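PDB 6IDP: MATE family efflux transporter, which probably exports drugs and other toxic compounds across the bacterial inner membrane, through conformational changes that depend on protons. Local coordinates for residues D131-W134 / L135-A139; P179-I182 / F183-L187. All coordinates share one frame; numbering follows the deposited sequence.

Contact 1 (131-139) lies within helix 124-156, and contact 2 (179-187) ends the next helix, 161-184. Their centres are about 16 Å apart and their nearest atoms about 6 Å apart, so they do not touch directly. Helix 189-213 joins them: Ile-194 receives Trp-136 from contact 1 and both Phe-181 and Leu-187 from contact 2. Both lie on the same side of the chain's centre, about 23 and 29 Å from it. The bound monoolein lipid distinguishes them, since the side chain of Leu-135 is about 4 Å from one such molecule and that of Ile-182 about 12 Å. Contact 1 is partly buried, contact 2 superficial.

Contact 1: D131-W134 / L135-A139; sequences DHYW and LWWLA
Tyr-133 and Trp-137 are joined by an i to i+4 backbone bond, and Trp-134 and Leu-138 by the next one along, both within helix 124-156, which runs through 131-139. Trp-137 N donates to Tyr-133 O over 2.8 Å from within the carbonyl plane; Leu-138 N reaches Trp-134 O at the same length but from 36° above it. The two aromatic side chains of the first pair meet one turn apart. Trp-137 CB sits over a face of the Tyr-133 ring, 4.1 Å from its centroid, a CH-pi contact. With CG anti to the backbone N (chi1 178°), the phenol leans outward and toward the C-terminal end, bringing Tyr-133 OH to 3.4 Å from Trp-137 CD1. The rings are inclined at 44°, meeting obliquely. This stretch rich in aromatic residues is part of a transmembrane helix of the MATE fold: Trp-137 packs on Ile-56 and Gln-57 of helix 54-80, while Leu-138 lies against Ala-106 and Tyr-110 of helix 84-111. Elsewhere on the helix, Trp-136 CD1 comes within 3.3 Å of His-132 O, and Leu-135 CD1 within 3.6 Å of Asp-131 O. The polar ends beside them are engaged outside the segments, Asp-131 in a salt bridge with Arg-113 and His-132 ND1 in a hydrogen bond with Asp-190.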
loop_
_atom_site.group_PDB
_atom_site.type_symbol
_atom_site.label_atom_id
_atom_site.label_comp_id
_atom_site.label_asym_id
_atom_site.label_seq_id
_atom_site.Cartn_x
_atom_site.Cartn_y
_atom_site.Cartn_z
ATOM N N ASP A 131 13.862 13.290 19.922
ATOM C CA ASP A 131 13.712 14.742 20.022
ATOM C C ASP A 131 14.186 15.473 18.770
ATOM O O ASP A 131 13.608 16.489 18.379
ATOM C CB ASP A 131 14.470 15.278 21.243
ATOM C CG ASP A 131 13.583 15.434 22.463
ATOM O OD1 ASP A 131 12.353 15.566 22.295
ATOM O OD2 ASP A 131 14.119 15.434 23.590
ATOM N N HIS A 132 15.233 14.956 18.137
ATOM C CA HIS A 132 15.745 15.577 16.923
ATOM C C HIS A 132 15.454 14.744 15.673
ATOM O O HIS A 132 15.326 15.291 14.576
ATOM C CB HIS A 132 17.250 15.839 17.049
ATOM C CG HIS A 132 18.059 14.615 17.347
ATOM N ND1 HIS A 132 18.542 13.786 16.359
ATOM C CD2 HIS A 132 18.475 14.085 18.522
ATOM C CE1 HIS A 132 19.219 12.794 16.912
ATOM N NE2 HIS A 132 19.193 12.953 18.223
ATOM N N TYR A 133 15.332 13.428 15.830
ATOM C CA TYR A 133 15.093 12.566 14.675
ATOM C C TYR A 133 13.711 12.786 14.064
ATOM O O TYR A 133 13.575 12.826 12.843
ATOM C CB TYR A 133 15.264 11.088 15.044
ATOM C CG TYR A 133 14.968 10.153 13.891
ATOM C CD1 TYR A 133 15.591 10.321 12.660
ATOM C CD2 TYR A 133 14.066 9.105 14.030
ATOM C CE1 TYR A 133 15.322 9.476 11.600
ATOM C CE2 TYR A 133 13.793 8.251 12.973
ATOM C CZ TYR A 133 14.426 8.442 11.763
ATOM O OH TYR A 133 14.161 7.599 10.708
ATOM N N TRP A 134 12.691 12.936 14.906
ATOM C CA TRP A 134 11.326 13.094 14.407
ATOM C C TRP A 134 11.117 14.432 13.707
ATOM O O TRP A 134 10.227 14.558 12.870
ATOM C CB TRP A 134 10.309 12.936 15.541
ATOM C CG TRP A 134 9.980 11.506 15.846
ATOM C CD1 TRP A 134 10.718 10.409 15.512
ATOM C CD2 TRP A 134 8.821 11.015 16.534
ATOM N NE1 TRP A 134 10.095 9.267 15.956
ATOM C CE2 TRP A 134 8.930 9.612 16.587
ATOM C CE3 TRP A 134 7.704 11.626 17.114
ATOM C CZ2 TRP A 134 7.967 8.810 17.195
ATOM C CZ3 TRP A 134 6.748 10.827 17.718
ATOM C CH2 TRP A 134 6.886 9.434 17.754
ATOM N N LEU A 135 11.928 15.425 14.051
ATOM C CA LEU A 135 11.894 16.699 13.343
ATOM C C LEU A 135 12.183 16.477 11.865
ATOM O O LEU A 135 11.385 16.846 10.998
ATOM C CB LEU A 135 12.899 17.685 13.943
ATOM C CG LEU A 135 12.524 18.234 15.320
ATOM C CD1 LEU A 135 13.622 19.130 15.869
ATOM C CD2 LEU A 135 11.202 18.982 15.241
ATOM N N TRP A 136 13.322 15.852 11.585
ATOM C CA TRP A 136 13.700 15.538 10.214
ATOM C C TRP A 136 12.772 14.498 9.597
ATOM O O TRP A 136 12.398 14.605 8.428
ATOM C CB TRP A 136 15.144 15.038 10.160
ATOM C CG TRP A 136 16.155 16.055 10.593
ATOM C CD1 TRP A 136 16.799 16.109 11.796
ATOM C CD2 TRP A 136 16.644 17.161 9.825
ATOM N NE1 TRP A 136 17.657 17.181 11.823
ATOM C CE2 TRP A 136 17.581 17.843 10.626
ATOM C CE3 TRP A 136 16.379 17.642 8.540
ATOM C CZ2 TRP A 136 18.253 18.979 10.182
ATOM C CZ3 TRP A 136 17.050 18.769 8.101
ATOM C CH2 TRP A 136 17.975 19.425 8.919
ATOM N N TRP A 137 12.397 13.492 10.382
ATOM C CA TRP A 137 11.626 12.381 9.839
ATOM C C TRP A 137 10.190 12.767 9.493
ATOM O O TRP A 137 9.677 12.359 8.455
ATOM C CB TRP A 137 11.619 11.190 10.802
ATOM C CG TRP A 137 10.902 10.034 10.196
ATOM C CD1 TRP A 137 11.432 9.081 9.379
ATOM C CD2 TRP A 137 9.508 9.736 10.312
ATOM N NE1 TRP A 137 10.457 8.196 8.993
ATOM C CE2 TRP A 137 9.265 8.577 9.552
ATOM C CE3 TRP A 137 8.442 10.333 10.992
ATOM C CZ2 TRP A 137 8.003 8.001 9.454
ATOM C CZ3 TRP A 137 7.190 9.760 10.892
ATOM C CH2 TRP A 137 6.981 8.606 10.131
ATOM N N LEU A 138 9.539 13.530 10.364
ATOM C CA LEU A 138 8.181 13.993 10.082
ATOM C C LEU A 138 8.175 14.905 8.860
ATOM O O LEU A 138 7.215 14.919 8.087
ATOM C CB LEU A 138 7.582 14.717 11.291
ATOM C CG LEU A 138 7.040 13.812 12.401
ATOM C CD1 LEU A 138 6.718 14.611 13.654
ATOM C CD2 LEU A 138 5.810 13.060 11.910
ATOM N N ALA A 139 9.258 15.656 8.686
ATOM C CA ALA A 139 9.420 16.512 7.515
ATOM C C ALA A 139 9.519 15.673 6.244
ATOM O O ALA A 139 9.004 16.052 5.195
ATOM C CB ALA A 139 10.649 17.389 7.668
#

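Contact 2: P179-I182 / F183-L187; sequences PIFI and FTFDL
Phe-181 and Phe-185 form a T-shaped pair at the apolar centre, with centroids 5.4 Å apart and planes at 77°; the edge of Phe-185 is turned to a face of Phe-181. Leu-187 CD1 meets the rim of that same Phe-181 ring near its plane, 3.6 Å from Phe-181 CD1. Ile-180 lies alongside Phe-185, Ile-180 CG2 touching Phe-185 CE2. On another part of the helix surface, Ile-182 CG2 is set over a face of Phe-183, 3.6 Å from the ring centroid, a CH-pi contact; the torsion that swings this methyl away from Ile-182 N places it next to the peptide leading to Phe-183, close to that ring. Phe-38 of helix 5-39 packs against both Ile-182 and Phe-183. Further out, the backbone widens. Pro-179 O takes two donors, Phe-183 N at 3.0 Å and Thr-184 N at 3.3 Å, the latter in the carbonyl plane. Phe-185 N then reaches Ile-180 O at 2.9 Å, again five residues on, as in a pi-type turn. Asp-186, with positive phi (56°), is the first residue to leave helical geometry, and beyond it Leu-187 N bonds to Phe-181 O at 3.1 Å. The carbonyls of Pro-179, Ile-180 and Phe-181 are thus met by backbone N-H groups, while Phe-181 and Leu-187 turn apolar surface to Ile-194 of helix 189-213.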
loop_
_atom_site.group_PDB
_atom_site.type_symbol
_atom_site.label_atom_id
_atom_site.label_comp_id
_atom_site.label_asym_id
_atom_site.label_seq_id
_atom_site.Cartn_x
_atom_site.Cartn_y
_atom_site.Cartn_z
ATOM N N PRO A 179 24.297 7.093 2.058
ATOM C CA PRO A 179 25.526 6.956 2.851
ATOM C C PRO A 179 26.281 8.273 3.032
ATOM O O PRO A 179 27.065 8.402 3.972
ATOM C CB PRO A 179 26.355 5.966 2.033
ATOM C CG PRO A 179 25.933 6.211 0.633
ATOM C CD PRO A 179 24.462 6.537 0.701
ATOM N N ILE A 180 26.042 9.234 2.145
ATOM C CA ILE A 180 26.721 10.524 2.211
ATOM C C ILE A 180 26.278 11.331 3.431
ATOM O O ILE A 180 27.100 11.925 4.126
ATOM C CB ILE A 180 26.472 11.353 0.932
ATOM C CG1 ILE A 180 27.023 10.620 -0.292
ATOM C CG2 ILE A 180 27.102 12.734 1.053
ATOM C CD1 ILE A 180 26.860 11.383 -1.587
ATOM N N PHE A 181 24.977 11.348 3.694
ATOM C CA PHE A 181 24.454 12.094 4.833
ATOM C C PHE A 181 24.588 11.313 6.136
ATOM O O PHE A 181 24.892 11.890 7.179
ATOM C CB PHE A 181 22.995 12.484 4.596
ATOM C CG PHE A 181 22.829 13.687 3.711
ATOM C CD1 PHE A 181 22.844 14.963 4.250
ATOM C CD2 PHE A 181 22.666 13.543 2.344
ATOM C CE1 PHE A 181 22.696 16.074 3.439
ATOM C CE2 PHE A 181 22.517 14.651 1.528
ATOM C CZ PHE A 181 22.533 15.917 2.077
ATOM N N ILE A 182 24.368 10.004 6.073
ATOM C CA ILE A 182 24.456 9.158 7.260
ATOM C C ILE A 182 25.889 9.043 7.785
ATOM O O ILE A 182 26.129 9.188 8.983
ATOM C CB ILE A 182 23.904 7.745 6.979
ATOM C CG1 ILE A 182 22.400 7.808 6.709
ATOM C CG2 ILE A 182 24.183 6.815 8.149
ATOM C CD1 ILE A 182 21.811 6.509 6.195
ATOM N N PHE A 183 26.840 8.805 6.886
ATOM C CA PHE A 183 28.217 8.521 7.291
ATOM C C PHE A 183 29.194 9.660 7.013
ATOM O O PHE A 183 29.865 10.141 7.926
ATOM C CB PHE A 183 28.705 7.249 6.597
ATOM C CG PHE A 183 27.902 6.031 6.939
ATOM C CD1 PHE A 183 27.627 5.714 8.260
ATOM C CD2 PHE A 183 27.406 5.211 5.941
ATOM C CE1 PHE A 183 26.885 4.593 8.579
ATOM C CE2 PHE A 183 26.661 4.090 6.254
ATOM C CZ PHE A 183 26.399 3.781 7.574
ATOM N N THR A 184 29.279 10.079 5.753
ATOM C CA THR A 184 30.236 11.102 5.335
ATOM C C THR A 184 30.016 12.413 6.094
ATOM O O THR A 184 30.970 13.129 6.409
ATOM C CB THR A 184 30.151 11.354 3.812
ATOM O OG1 THR A 184 30.386 10.127 3.109
ATOM C CG2 THR A 184 31.174 12.388 3.367
ATOM N N PHE A 185 28.757 12.711 6.402
ATOM C CA PHE A 185 28.418 13.887 7.197
ATOM C C PHE A 185 28.097 13.505 8.641
ATOM O O PHE A 185 27.808 14.371 9.469
ATOM C CB PHE A 185 27.238 14.634 6.570
ATOM C CG PHE A 185 27.564 15.289 5.257
ATOM C CD1 PHE A 185 28.849 15.721 4.984
ATOM C CD2 PHE A 185 26.583 15.468 4.295
ATOM C CE1 PHE A 185 29.151 16.322 3.777
ATOM C CE2 PHE A 185 26.880 16.068 3.086
ATOM C CZ PHE A 185 28.165 16.495 2.828
ATOM N N ASP A 186 28.140 12.204 8.927
ATOM C CA ASP A 186 27.967 11.668 10.281
ATOM C C ASP A 186 26.650 12.098 10.932
ATOM O O ASP A 186 26.536 12.151 12.156
ATOM C CB ASP A 186 29.152 12.077 11.169
ATOM C CG ASP A 186 29.250 11.247 12.439
ATOM O OD1 ASP A 186 28.825 10.072 12.417
ATOM O OD2 ASP A 186 29.745 11.771 13.459
ATOM N N LEU A 187 25.654 12.402 10.109
ATOM C CA LEU A 187 24.347 12.790 10.621
ATOM C C LEU A 187 23.613 11.561 11.144
ATOM O O LEU A 187 22.698 11.666 11.963
ATOM C CB LEU A 187 23.534 13.497 9.534
ATOM C CG LEU A 187 24.262 14.705 8.939
ATOM C CD1 LEU A 187 23.465 15.353 7.819
ATOM C CD2 LEU A 187 24.578 15.714 10.033
#